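Local coordinates for protein adenine phosphoribosyltransferase (Leishmania donovani, PDB 1QB7) that probably catalyses the transfer of phosphoribose from 5-phospho-alpha-D-ribose 1-diphosphate to adenine, giving AMP and diphosphate in purine salvage, and works as a homodimer, at residues K24-Y29 with D206-E211; Q63-M68 with V168-S173; I174-F179 with F199-S204. All blocks are in the same frame, centred on the assembly; numbering follows the deposited sequence.

Contact 1 (K24-Y29 with D206-E211)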
loop_
_atom_site.group_PDB
_atom_site.type_symbol
_atom_site.label_atom_id
_atom_site.label_comp_id
_atom_site.label_asym_id
_atom_site.label_seq_id
_atom_site.Cartn_x
_atom_site.Cartn_y
_atom_site.Cartn_z
ATOM N N LYS A 24 16.625 -1.246 -15.524
ATOM C CA LYS A 24 17.066 0.137 -15.656
ATOM C C LYS A 24 16.628 0.996 -14.471
ATOM O O LYS A 24 17.404 1.807 -13.971
ATOM C CB LYS A 24 16.515 0.724 -16.961
ATOM C CG LYS A 24 16.824 2.197 -17.197
ATOM C CD LYS A 24 16.079 2.717 -18.429
ATOM C CE LYS A 24 16.161 4.238 -18.565
ATOM N NZ LYS A 24 17.548 4.726 -18.816
ATOM N N SER A 25 15.399 0.787 -14.007
ATOM C CA SER A 25 14.835 1.557 -12.897
ATOM C C SER A 25 15.241 1.150 -11.487
ATOM O O SER A 25 15.467 2.013 -10.642
ATOM C CB SER A 25 13.308 1.557 -12.974
ATOM O OG SER A 25 12.863 2.089 -14.206
ATOM N N TYR A 26 15.315 -0.149 -11.220
ATOM C CA TYR A 26 15.651 -0.621 -9.879
ATOM C C TYR A 26 16.905 -0.041 -9.247
ATOM O O TYR A 26 17.911 0.210 -9.917
ATOM C CB TYR A 26 15.744 -2.149 -9.842
ATOM C CG TYR A 26 14.589 -2.835 -9.137
ATOM C CD1 TYR A 26 14.261 -2.521 -7.814
ATOM C CD2 TYR A 26 13.819 -3.794 -9.794
ATOM C CE1 TYR A 26 13.187 -3.145 -7.165
ATOM C CE2 TYR A 26 12.751 -4.421 -9.158
ATOM C CZ TYR A 26 12.438 -4.091 -7.847
ATOM O OH TYR A 26 11.361 -4.683 -7.235
ATOM N N ARG A 27 16.802 0.232 -7.949
ATOM C CA ARG A 27 17.926 0.727 -7.158
ATOM C C ARG A 27 17.949 -0.094 -5.887
ATOM O O ARG A 27 16.904 -0.350 -5.284
ATOM C CB ARG A 27 17.784 2.211 -6.799
ATOM C CG ARG A 27 17.966 3.167 -7.964
ATOM C CD ARG A 27 19.351 3.063 -8.574
ATOM N NE ARG A 27 19.527 3.985 -9.695
ATOM C CZ ARG A 27 19.121 3.757 -10.943
ATOM N NH1 ARG A 27 18.517 2.620 -11.263
ATOM N NH2 ARG A 27 19.335 4.671 -11.880
ATOM N N TRP A 28 19.131 -0.580 -5.531
ATOM C CA TRP A 28 19.291 -1.356 -4.311
ATOM C C TRP A 28 20.247 -0.619 -3.381
ATOM O O TRP A 28 21.074 0.187 -3.826
ATOM C CB TRP A 28 19.779 -2.781 -4.604
ATOM C CG TRP A 28 21.126 -2.882 -5.261
ATOM C CD1 TRP A 28 21.375 -3.105 -6.584
ATOM C CD2 TRP A 28 22.407 -2.826 -4.614
ATOM N NE1 TRP A 28 22.728 -3.199 -6.803
ATOM C CE2 TRP A 28 23.384 -3.032 -5.612
ATOM C CE3 TRP A 28 22.820 -2.629 -3.288
ATOM C CZ2 TRP A 28 24.756 -3.045 -5.325
ATOM C CZ3 TRP A 28 24.186 -2.642 -3.001
ATOM C CH2 TRP A 28 25.136 -2.849 -4.019
ATOM N N TYR A 29 20.124 -0.895 -2.089
ATOM C CA TYR A 29 20.950 -0.240 -1.084
ATOM C C TYR A 29 21.575 -1.246 -0.135
ATOM O O TYR A 29 20.955 -2.252 0.207
ATOM C CB TYR A 29 20.105 0.752 -0.269
ATOM C CG TYR A 29 19.488 1.855 -1.093
ATOM C CD1 TYR A 29 18.327 1.629 -1.840
ATOM C CD2 TYR A 29 20.081 3.116 -1.157
ATOM C CE1 TYR A 29 17.779 2.626 -2.631
ATOM C CE2 TYR A 29 19.534 4.124 -1.946
ATOM C CZ TYR A 29 18.387 3.867 -2.680
ATOM O OH TYR A 29 17.862 4.843 -3.481
ATOM N N ASP A 206 19.505 -11.147 -9.893
ATOM C CA ASP A 206 20.768 -11.436 -10.561
ATOM C C ASP A 206 20.973 -10.457 -11.706
ATOM O O ASP A 206 22.095 -10.268 -12.173
ATOM C CB ASP A 206 20.803 -12.874 -11.083
ATOM C CG ASP A 206 22.143 -13.235 -11.728
ATOM O OD1 ASP A 206 23.189 -13.077 -11.058
ATOM O OD2 ASP A 206 22.158 -13.656 -12.908
ATOM N N ALA A 207 19.887 -9.829 -12.145
ATOM C CA ALA A 207 19.948 -8.852 -13.220
ATOM C C ALA A 207 20.434 -7.502 -12.700
ATOM O O ALA A 207 20.830 -6.638 -13.479
ATOM C CB ALA A 207 18.591 -8.701 -13.865
ATOM N N LEU A 208 20.373 -7.310 -11.383
ATOM C CA LEU A 208 20.805 -6.060 -10.769
ATOM C C LEU A 208 22.299 -6.100 -10.533
ATOM O O LEU A 208 22.827 -7.077 -10.015
ATOM C CB LEU A 208 20.076 -5.827 -9.447
ATOM C CG LEU A 208 18.548 -5.812 -9.531
ATOM C CD1 LEU A 208 17.984 -5.408 -8.186
ATOM C CD2 LEU A 208 18.075 -4.863 -10.620
ATOM N N THR A 209 22.978 -5.024 -10.907
ATOM C CA THR A 209 24.424 -4.940 -10.756
ATOM C C THR A 209 24.796 -3.711 -9.929
ATOM O O THR A 209 23.931 -3.084 -9.316
ATOM C CB THR A 209 25.110 -4.856 -12.146
ATOM O OG1 THR A 209 24.708 -3.653 -12.811
ATOM C CG2 THR A 209 24.716 -6.045 -13.016
ATOM N N GLU A 210 26.085 -3.376 -9.918
ATOM C CA GLU A 210 26.580 -2.215 -9.189
ATOM C C GLU A 210 25.992 -0.920 -9.767
ATOM O O GLU A 210 25.877 0.088 -9.061
ATOM C CB GLU A 210 28.114 -2.189 -9.233
ATOM C CG GLU A 210 28.766 -0.929 -8.652
ATOM C CD GLU A 210 28.426 -0.683 -7.182
ATOM O OE1 GLU A 210 28.041 -1.644 -6.476
ATOM O OE2 GLU A 210 28.559 0.482 -6.733
ATOM N N GLU A 211 25.602 -0.960 -11.041
ATOM C CA GLU A 211 24.999 0.199 -11.698
ATOM C C GLU A 211 23.644 0.530 -11.070
ATOM O O GLU A 211 23.146 1.647 -11.211
ATOM C CB GLU A 211 24.827 -0.048 -13.195
ATOM C CG GLU A 211 26.138 -0.226 -13.937
ATOM C CD GLU A 211 25.975 -0.236 -15.446
ATOM O OE1 GLU A 211 24.840 -0.439 -15.943
ATOM O OE2 GLU A 211 26.997 -0.032 -16.135
#
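Trp-28 and Thr-209 make the one hydrogen bond that crosses this contact: the indole NE1 donates to the carbonyl O of Thr-209 at 2.8 Å, with an N-H...O angle of 162°. The acceptor sits at the ring edge, near the indole plane, while from the other end NE1 approaches from above the Thr-209 carbonyl plane. The indole is swung into this position by a first torsion that sets CG between the backbone N and the carbonyl carbon (chi1 62°). Farther along the same ring, the Glu-210 chain, bent at chi2, brings OE1 to 3.8 Å from Trp-28 CZ2; the two side chains cross at about a right angle, with ring and carboxylate planes 79° apart. Leu-208 supplies the apolar part. Its CB lies 4.2 Å from Trp-28 CD1, the two side chains sliding past each other in opposite directions, and its CD2 packs on Tyr-26 CB at 3.7 Å. Behind this first layer, Arg-27 folds back on its own segment: NH1 donates to Lys-24 O at 3.0 Å and to Tyr-26 O at 2.8 Å, tying the last turn of helix 17-25 to the residues that lead into strand 28-29. Asn-212 joins the two segments, taking a hydrogen bond from Thr-209 N on OD1 and giving one from ND2 to Tyr-26 O. Arg-40, which binds AMP, donates through NH1 to Leu-208 O and makes a cation-pi contact with Trp-28. The buried indole N-H is thus satisfied by a main-chain oxygen, and the same ring and loop that meet here hold an arginine of the nucleotide site, consistent with a second-shell role beside the adenine pocket.

Contact 2 (Q63-M68 with V168-S173)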
loop_
_atom_site.group_PDB
_atom_site.type_symbol
_atom_site.label_atom_id
_atom_site.label_comp_id
_atom_site.label_asym_id
_atom_site.label_seq_id
_atom_site.Cartn_x
_atom_site.Cartn_y
_atom_site.Cartn_z
ATOM N N GLN A 63 -2.999 -7.278 -18.833
ATOM C CA GLN A 63 -3.124 -8.058 -20.068
ATOM C C GLN A 63 -3.054 -9.543 -19.755
ATOM O O GLN A 63 -3.827 -10.342 -20.286
ATOM C CB GLN A 63 -2.020 -7.687 -21.054
ATOM C CG GLN A 63 -2.223 -6.329 -21.701
ATOM C CD GLN A 63 -0.946 -5.755 -22.286
ATOM O OE1 GLN A 63 0.075 -6.444 -22.379
ATOM N NE2 GLN A 63 -0.989 -4.479 -22.667
ATOM N N ARG A 64 -2.157 -9.898 -18.844
ATOM C CA ARG A 64 -1.990 -11.282 -18.453
ATOM C C ARG A 64 -3.278 -11.872 -17.900
ATOM O O ARG A 64 -3.733 -12.918 -18.362
ATOM C CB ARG A 64 -0.876 -11.410 -17.417
ATOM C CG ARG A 64 -0.702 -12.811 -16.895
ATOM C CD ARG A 64 0.428 -12.873 -15.903
ATOM N NE ARG A 64 0.615 -14.224 -15.387
ATOM C CZ ARG A 64 1.185 -15.218 -16.063
ATOM N NH1 ARG A 64 1.638 -15.018 -17.293
ATOM N NH2 ARG A 64 1.308 -16.414 -15.499
ATOM N N TYR A 65 -3.890 -11.181 -16.947
ATOM C CA TYR A 65 -5.106 -11.693 -16.331
ATOM C C TYR A 65 -6.366 -11.627 -17.186
ATOM O O TYR A 65 -7.257 -12.459 -17.027
ATOM C CB TYR A 65 -5.290 -11.080 -14.942
ATOM C CG TYR A 65 -4.091 -11.363 -14.056
ATOM C CD1 TYR A 65 -3.637 -12.671 -13.876
ATOM C CD2 TYR A 65 -3.359 -10.328 -13.473
ATOM C CE1 TYR A 65 -2.483 -12.945 -13.147
ATOM C CE2 TYR A 65 -2.196 -10.591 -12.740
ATOM C CZ TYR A 65 -1.766 -11.903 -12.586
ATOM O OH TYR A 65 -0.604 -12.177 -11.902
ATOM N N ARG A 66 -6.425 -10.666 -18.110
ATOM C CA ARG A 66 -7.567 -10.537 -19.024
ATOM C C ARG A 66 -7.539 -11.688 -20.026
ATOM O O ARG A 66 -8.583 -12.166 -20.474
ATOM C CB ARG A 66 -7.531 -9.202 -19.780
ATOM C CG ARG A 66 -8.069 -8.036 -18.982
ATOM C CD ARG A 66 -8.183 -6.762 -19.813
ATOM N NE ARG A 66 -8.787 -5.680 -19.030
ATOM C CZ ARG A 66 -8.487 -4.389 -19.159
ATOM N NH1 ARG A 66 -7.587 -4.000 -20.053
ATOM N NH2 ARG A 66 -9.047 -3.487 -18.358
ATOM N N ALA A 67 -6.330 -12.132 -20.358
ATOM C CA ALA A 67 -6.123 -13.229 -21.291
ATOM C C ALA A 67 -6.233 -14.588 -20.598
ATOM O O ALA A 67 -6.426 -15.615 -21.251
ATOM C CB ALA A 67 -4.755 -13.091 -21.953
ATOM N N MET A 68 -6.144 -14.587 -19.273
ATOM C CA MET A 68 -6.199 -15.819 -18.494
ATOM C C MET A 68 -7.574 -16.483 -18.435
ATOM O O MET A 68 -8.607 -15.808 -18.361
ATOM C CB MET A 68 -5.680 -15.554 -17.082
ATOM C CG MET A 68 -5.311 -16.792 -16.304
ATOM S SD MET A 68 -4.433 -16.373 -14.795
ATOM C CE MET A 68 -2.802 -16.017 -15.403
ATOM N N VAL A 168 -5.245 -20.707 -5.273
ATOM C CA VAL A 168 -4.242 -19.710 -5.633
ATOM C C VAL A 168 -3.958 -19.822 -7.133
ATOM O O VAL A 168 -3.674 -20.914 -7.636
ATOM C CB VAL A 168 -2.925 -19.941 -4.845
ATOM C CG1 VAL A 168 -1.795 -19.072 -5.395
ATOM C CG2 VAL A 168 -3.148 -19.655 -3.367
ATOM N N VAL A 169 -4.093 -18.706 -7.846
ATOM C CA VAL A 169 -3.820 -18.671 -9.278
ATOM C C VAL A 169 -2.309 -18.739 -9.433
ATOM O O VAL A 169 -1.778 -19.609 -10.130
ATOM C CB VAL A 169 -4.352 -17.370 -9.928
ATOM C CG1 VAL A 169 -3.888 -17.257 -11.374
ATOM C CG2 VAL A 169 -5.869 -17.349 -9.868
ATOM N N GLU A 170 -1.627 -17.834 -8.739
ATOM C CA GLU A 170 -0.175 -17.758 -8.757
ATOM C C GLU A 170 0.306 -16.695 -7.783
ATOM O O GLU A 170 -0.462 -15.822 -7.369
ATOM C CB GLU A 170 0.333 -17.417 -10.165
ATOM C CG GLU A 170 -0.101 -16.045 -10.657
ATOM C CD GLU A 170 0.039 -15.867 -12.155
ATOM O OE1 GLU A 170 0.114 -16.874 -12.885
ATOM O OE2 GLU A 170 0.063 -14.709 -12.609
ATOM N N MET A 171 1.565 -16.822 -7.377
ATOM C CA MET A 171 2.208 -15.866 -6.492
ATOM C C MET A 171 3.055 -15.015 -7.426
ATOM O O MET A 171 3.952 -15.535 -8.089
ATOM C CB MET A 171 3.104 -16.590 -5.490
ATOM C CG MET A 171 4.010 -15.683 -4.651
ATOM S SD MET A 171 3.156 -14.551 -3.529
ATOM C CE MET A 171 4.249 -13.126 -3.584
ATOM N N VAL A 172 2.730 -13.731 -7.536
ATOM C CA VAL A 172 3.486 -12.834 -8.406
ATOM C C VAL A 172 4.302 -11.808 -7.633
ATOM O O VAL A 172 3.855 -11.275 -6.619
ATOM C CB VAL A 172 2.568 -12.118 -9.455
ATOM C CG1 VAL A 172 1.426 -11.411 -8.774
ATOM C CG2 VAL A 172 3.373 -11.117 -10.295
ATOM N N SER A 173 5.527 -11.586 -8.095
ATOM C CA SER A 173 6.420 -10.613 -7.486
ATOM C C SER A 173 7.135 -9.832 -8.587
ATOM O O SER A 173 7.317 -10.338 -9.695
ATOM C CB SER A 173 7.434 -11.299 -6.557
ATOM O OG SER A 173 8.249 -12.231 -7.240
#
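A helix packed on the parallel core of the central sheet of the type I phosphoribosyltransferase fold meets that sheet here through a carboxylate. The end of helix 51-67 runs nearly antiparallel to strand 167-173, at 167°, with the segment axes 12.1 Å apart, and long side chains span the gap. Glu-170 is gripped side-on by Arg-64 in a two-nitrogen salt bridge: NE donates to OE2 at 2.9 Å, and NH2 to OE1, also at 2.9 Å. Both oxygens are met on their syn sides, and the guanidinium and carboxylate lie nearly coplanar, 22° apart. Arg-64 reaches it with CG anti to the backbone N (chi1 176°) and the chain extended as far as NE. Tyr-65 OH donates to Glu-170 OE2 as well, at 2.7 Å, and meets that oxygen's anti lone pair; OE2 thus accepts two bonds, and the arginine and the tyrosine together fix the rotation of the carboxylate. With a guanidinium and a phenol donating to it, Glu-170 would be expected to stay ionised. Beyond the polar group, Met-68 SD meets Val-169 CG1 tip to tip at 3.6 Å, and Val-172 CG1 lies 3.8 Å from Tyr-65 OH. Tyr-65 also packs on Val-142 of strand 140-145 and on Ile-89 and Leu-93 of helix 86-93, while Ile-200 of strand 199-201 lies against Arg-64 and Glu-170. The salt bridge therefore sits between helix 51-67 and the sheet, where strand 167-173 runs between strands 140-145 and 199-201.

Contact 3 (I174-F179 with F199-S204)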
loop_
_atom_site.group_PDB
_atom_site.type_symbol
_atom_site.label_atom_id
_atom_site.label_comp_id
_atom_site.label_asym_id
_atom_site.label_seq_id
_atom_site.Cartn_x
_atom_site.Cartn_y
_atom_site.Cartn_z
ATOM N N ILE A 174 7.480 -8.582 -8.301
ATOM C CA ILE A 174 8.185 -7.747 -9.268
ATOM C C ILE A 174 9.615 -8.291 -9.382
ATOM O O ILE A 174 10.147 -8.480 -10.478
ATOM C CB ILE A 174 8.262 -6.261 -8.792
ATOM C CG1 ILE A 174 6.862 -5.702 -8.500
ATOM C CG2 ILE A 174 8.994 -5.414 -9.821
ATOM C CD1 ILE A 174 5.891 -5.766 -9.666
ATOM N N LEU A 175 10.206 -8.573 -8.225
ATOM C CA LEU A 175 11.562 -9.067 -8.143
ATOM C C LEU A 175 11.672 -10.335 -7.309
ATOM O O LEU A 175 11.025 -10.467 -6.274
ATOM C CB LEU A 175 12.439 -7.998 -7.503
ATOM C CG LEU A 175 13.934 -8.304 -7.466
ATOM C CD1 LEU A 175 14.533 -8.072 -8.848
ATOM C CD2 LEU A 175 14.592 -7.412 -6.442
ATOM N N SER A 176 12.514 -11.257 -7.763
ATOM C CA SER A 176 12.756 -12.500 -7.038
ATOM C C SER A 176 14.233 -12.582 -6.670
ATOM O O SER A 176 15.086 -11.998 -7.351
ATOM C CB SER A 176 12.376 -13.710 -7.882
ATOM O OG SER A 176 13.072 -13.705 -9.114
ATOM N N ILE A 177 14.515 -13.266 -5.565
ATOM C CA ILE A 177 15.878 -13.469 -5.069
ATOM C C ILE A 177 16.051 -14.989 -5.067
ATOM O O ILE A 177 16.000 -15.624 -4.011
ATOM C CB ILE A 177 16.029 -12.974 -3.608
ATOM C CG1 ILE A 177 15.345 -11.614 -3.402
ATOM C CG2 ILE A 177 17.500 -12.919 -3.231
ATOM C CD1 ILE A 177 15.976 -10.462 -4.137
ATOM N N PRO A 178 16.284 -15.590 -6.247
ATOM C CA PRO A 178 16.451 -17.046 -6.384
ATOM C C PRO A 178 17.403 -17.731 -5.397
ATOM O O PRO A 178 17.194 -18.892 -5.027
ATOM C CB PRO A 178 16.893 -17.204 -7.843
ATOM C CG PRO A 178 17.550 -15.890 -8.152
ATOM C CD PRO A 178 16.626 -14.910 -7.508
ATOM N N PHE A 179 18.413 -16.996 -4.939
ATOM C CA PHE A 179 19.389 -17.534 -4.001
ATOM C C PHE A 179 18.731 -18.020 -2.713
ATOM O O PHE A 179 19.192 -18.981 -2.098
ATOM C CB PHE A 179 20.444 -16.477 -3.678
ATOM C CG PHE A 179 21.505 -16.948 -2.730
ATOM C CD1 PHE A 179 22.549 -17.750 -3.179
ATOM C CD2 PHE A 179 21.466 -16.591 -1.387
ATOM C CE1 PHE A 179 23.539 -18.191 -2.302
ATOM C CE2 PHE A 179 22.452 -17.027 -0.502
ATOM C CZ PHE A 179 23.491 -17.828 -0.963
ATOM N N PHE A 199 4.730 -19.759 -9.276
ATOM C CA PHE A 199 5.408 -18.536 -8.873
ATOM C C PHE A 199 5.886 -17.828 -10.133
ATOM O O PHE A 199 6.480 -18.459 -11.003
ATOM C CB PHE A 199 6.638 -18.849 -8.013
ATOM C CG PHE A 199 6.316 -19.290 -6.618
ATOM C CD1 PHE A 199 6.098 -20.632 -6.333
ATOM C CD2 PHE A 199 6.219 -18.358 -5.588
ATOM C CE1 PHE A 199 5.790 -21.044 -5.040
ATOM C CE2 PHE A 199 5.909 -18.756 -4.287
ATOM C CZ PHE A 199 5.693 -20.102 -4.014
ATOM N N ILE A 200 5.583 -16.541 -10.263
ATOM C CA ILE A 200 6.058 -15.772 -11.409
ATOM C C ILE A 200 6.718 -14.485 -10.917
ATOM O O ILE A 200 6.274 -13.874 -9.938
ATOM C CB ILE A 200 4.949 -15.428 -12.450
ATOM C CG1 ILE A 200 3.916 -14.477 -11.854
ATOM C CG2 ILE A 200 4.296 -16.697 -12.984
ATOM C CD1 ILE A 200 3.129 -13.717 -12.897
ATOM N N SER A 201 7.825 -14.122 -11.559
ATOM C CA SER A 201 8.568 -12.910 -11.227
ATOM C C SER A 201 8.881 -12.170 -12.519
ATOM O O SER A 201 9.054 -12.794 -13.568
ATOM C CB SER A 201 9.866 -13.257 -10.498
ATOM O OG SER A 201 10.526 -12.093 -10.045
ATOM N N LEU A 202 8.952 -10.843 -12.439
ATOM C CA LEU A 202 9.240 -10.021 -13.607
ATOM C C LEU A 202 10.742 -9.775 -13.792
ATOM O O LEU A 202 11.200 -9.514 -14.906
ATOM C CB LEU A 202 8.492 -8.691 -13.511
ATOM C CG LEU A 202 6.982 -8.804 -13.265
ATOM C CD1 LEU A 202 6.389 -7.423 -13.061
ATOM C CD2 LEU A 202 6.305 -9.531 -14.423
ATOM N N LEU A 203 11.500 -9.880 -12.704
ATOM C CA LEU A 203 12.940 -9.669 -12.749
ATOM C C LEU A 203 13.636 -10.430 -11.626
ATOM O O LEU A 203 13.101 -10.556 -10.528
ATOM C CB LEU A 203 13.270 -8.179 -12.618
ATOM C CG LEU A 203 14.732 -7.791 -12.876
ATOM C CD1 LEU A 203 14.999 -7.795 -14.375
ATOM C CD2 LEU A 203 15.047 -6.419 -12.299
ATOM N N SER A 204 14.819 -10.960 -11.923
ATOM C CA SER A 204 15.623 -11.673 -10.936
ATOM C C SER A 204 16.651 -10.677 -10.408
ATOM O O SER A 204 17.182 -9.878 -11.176
ATOM C CB SER A 204 16.359 -12.846 -11.585
ATOM O OG SER A 204 17.386 -13.319 -10.731
#
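Ser-201, in strand 199-201 of the central sheet, reaches across to Ser-176, with its CB 3.7 Å from Ser-176 CB. After it the chain turns a corner at Leu-202 and enters the small three-stranded parallel sheet of this phosphoribosyltransferase domain, in which strand 175-176 lies between strands 147-148 and 203-204. Leu-202 packs its CD1 against Ile-174 CD1 at 3.8 Å; Ile-174 marks the matching corner in 174-179. The carbonyl O of Ile-174 takes a weak hydrogen bond from Leu-202 N. A second weak one reaches Ile-174 O from Leu-203 N, at 3.0 Å. Leu-203 pairs with Leu-175 as parallel neighbours, and their side chains share one face, Leu-203 CD2 to Leu-175 CD1 at 3.9 Å. The carbonyl O of Leu-203 accepts from Ser-176 N at 2.9 Å. The side chain of Leu-175 comes within about 5 Å of the bound adenine, beside Ala-42 and Val-147 of the pocket. Ser-204 pairs with Ser-176 on the other face; its OG accepts a hydrogen bond from Asp-206 N, and Ser-204 OG lies 3.6 Å from Pro-178 CG.

How the contacts relate
Contact 1 closes the longest loop of the three, and contacts 2 and 3 are nested inside it, in series, with contact 2 closing before contact 3 opens. Contacts 2 and 3 share the central sheet, where strands 167-173 and 199-201 are neighbours; their centres lie about 15 Å apart, and probable backbone hydrogen bonds join Met-171 O to Ile-200 N and Ser-173 N to Ile-200 O. Strand 167-173 runs on through the corner into strand 175-176. Contact 3 also touches contact 1, about 13 Å away between centres, where Tyr-26 rests on Ile-174, Leu-175 and Leu-203. Contacts 1 and 2 do not touch, their centres about 25 Å apart. Packing thus passes from the helix-sheet layer through contact 3 to the adenine pocket, beside which contact 1 lies.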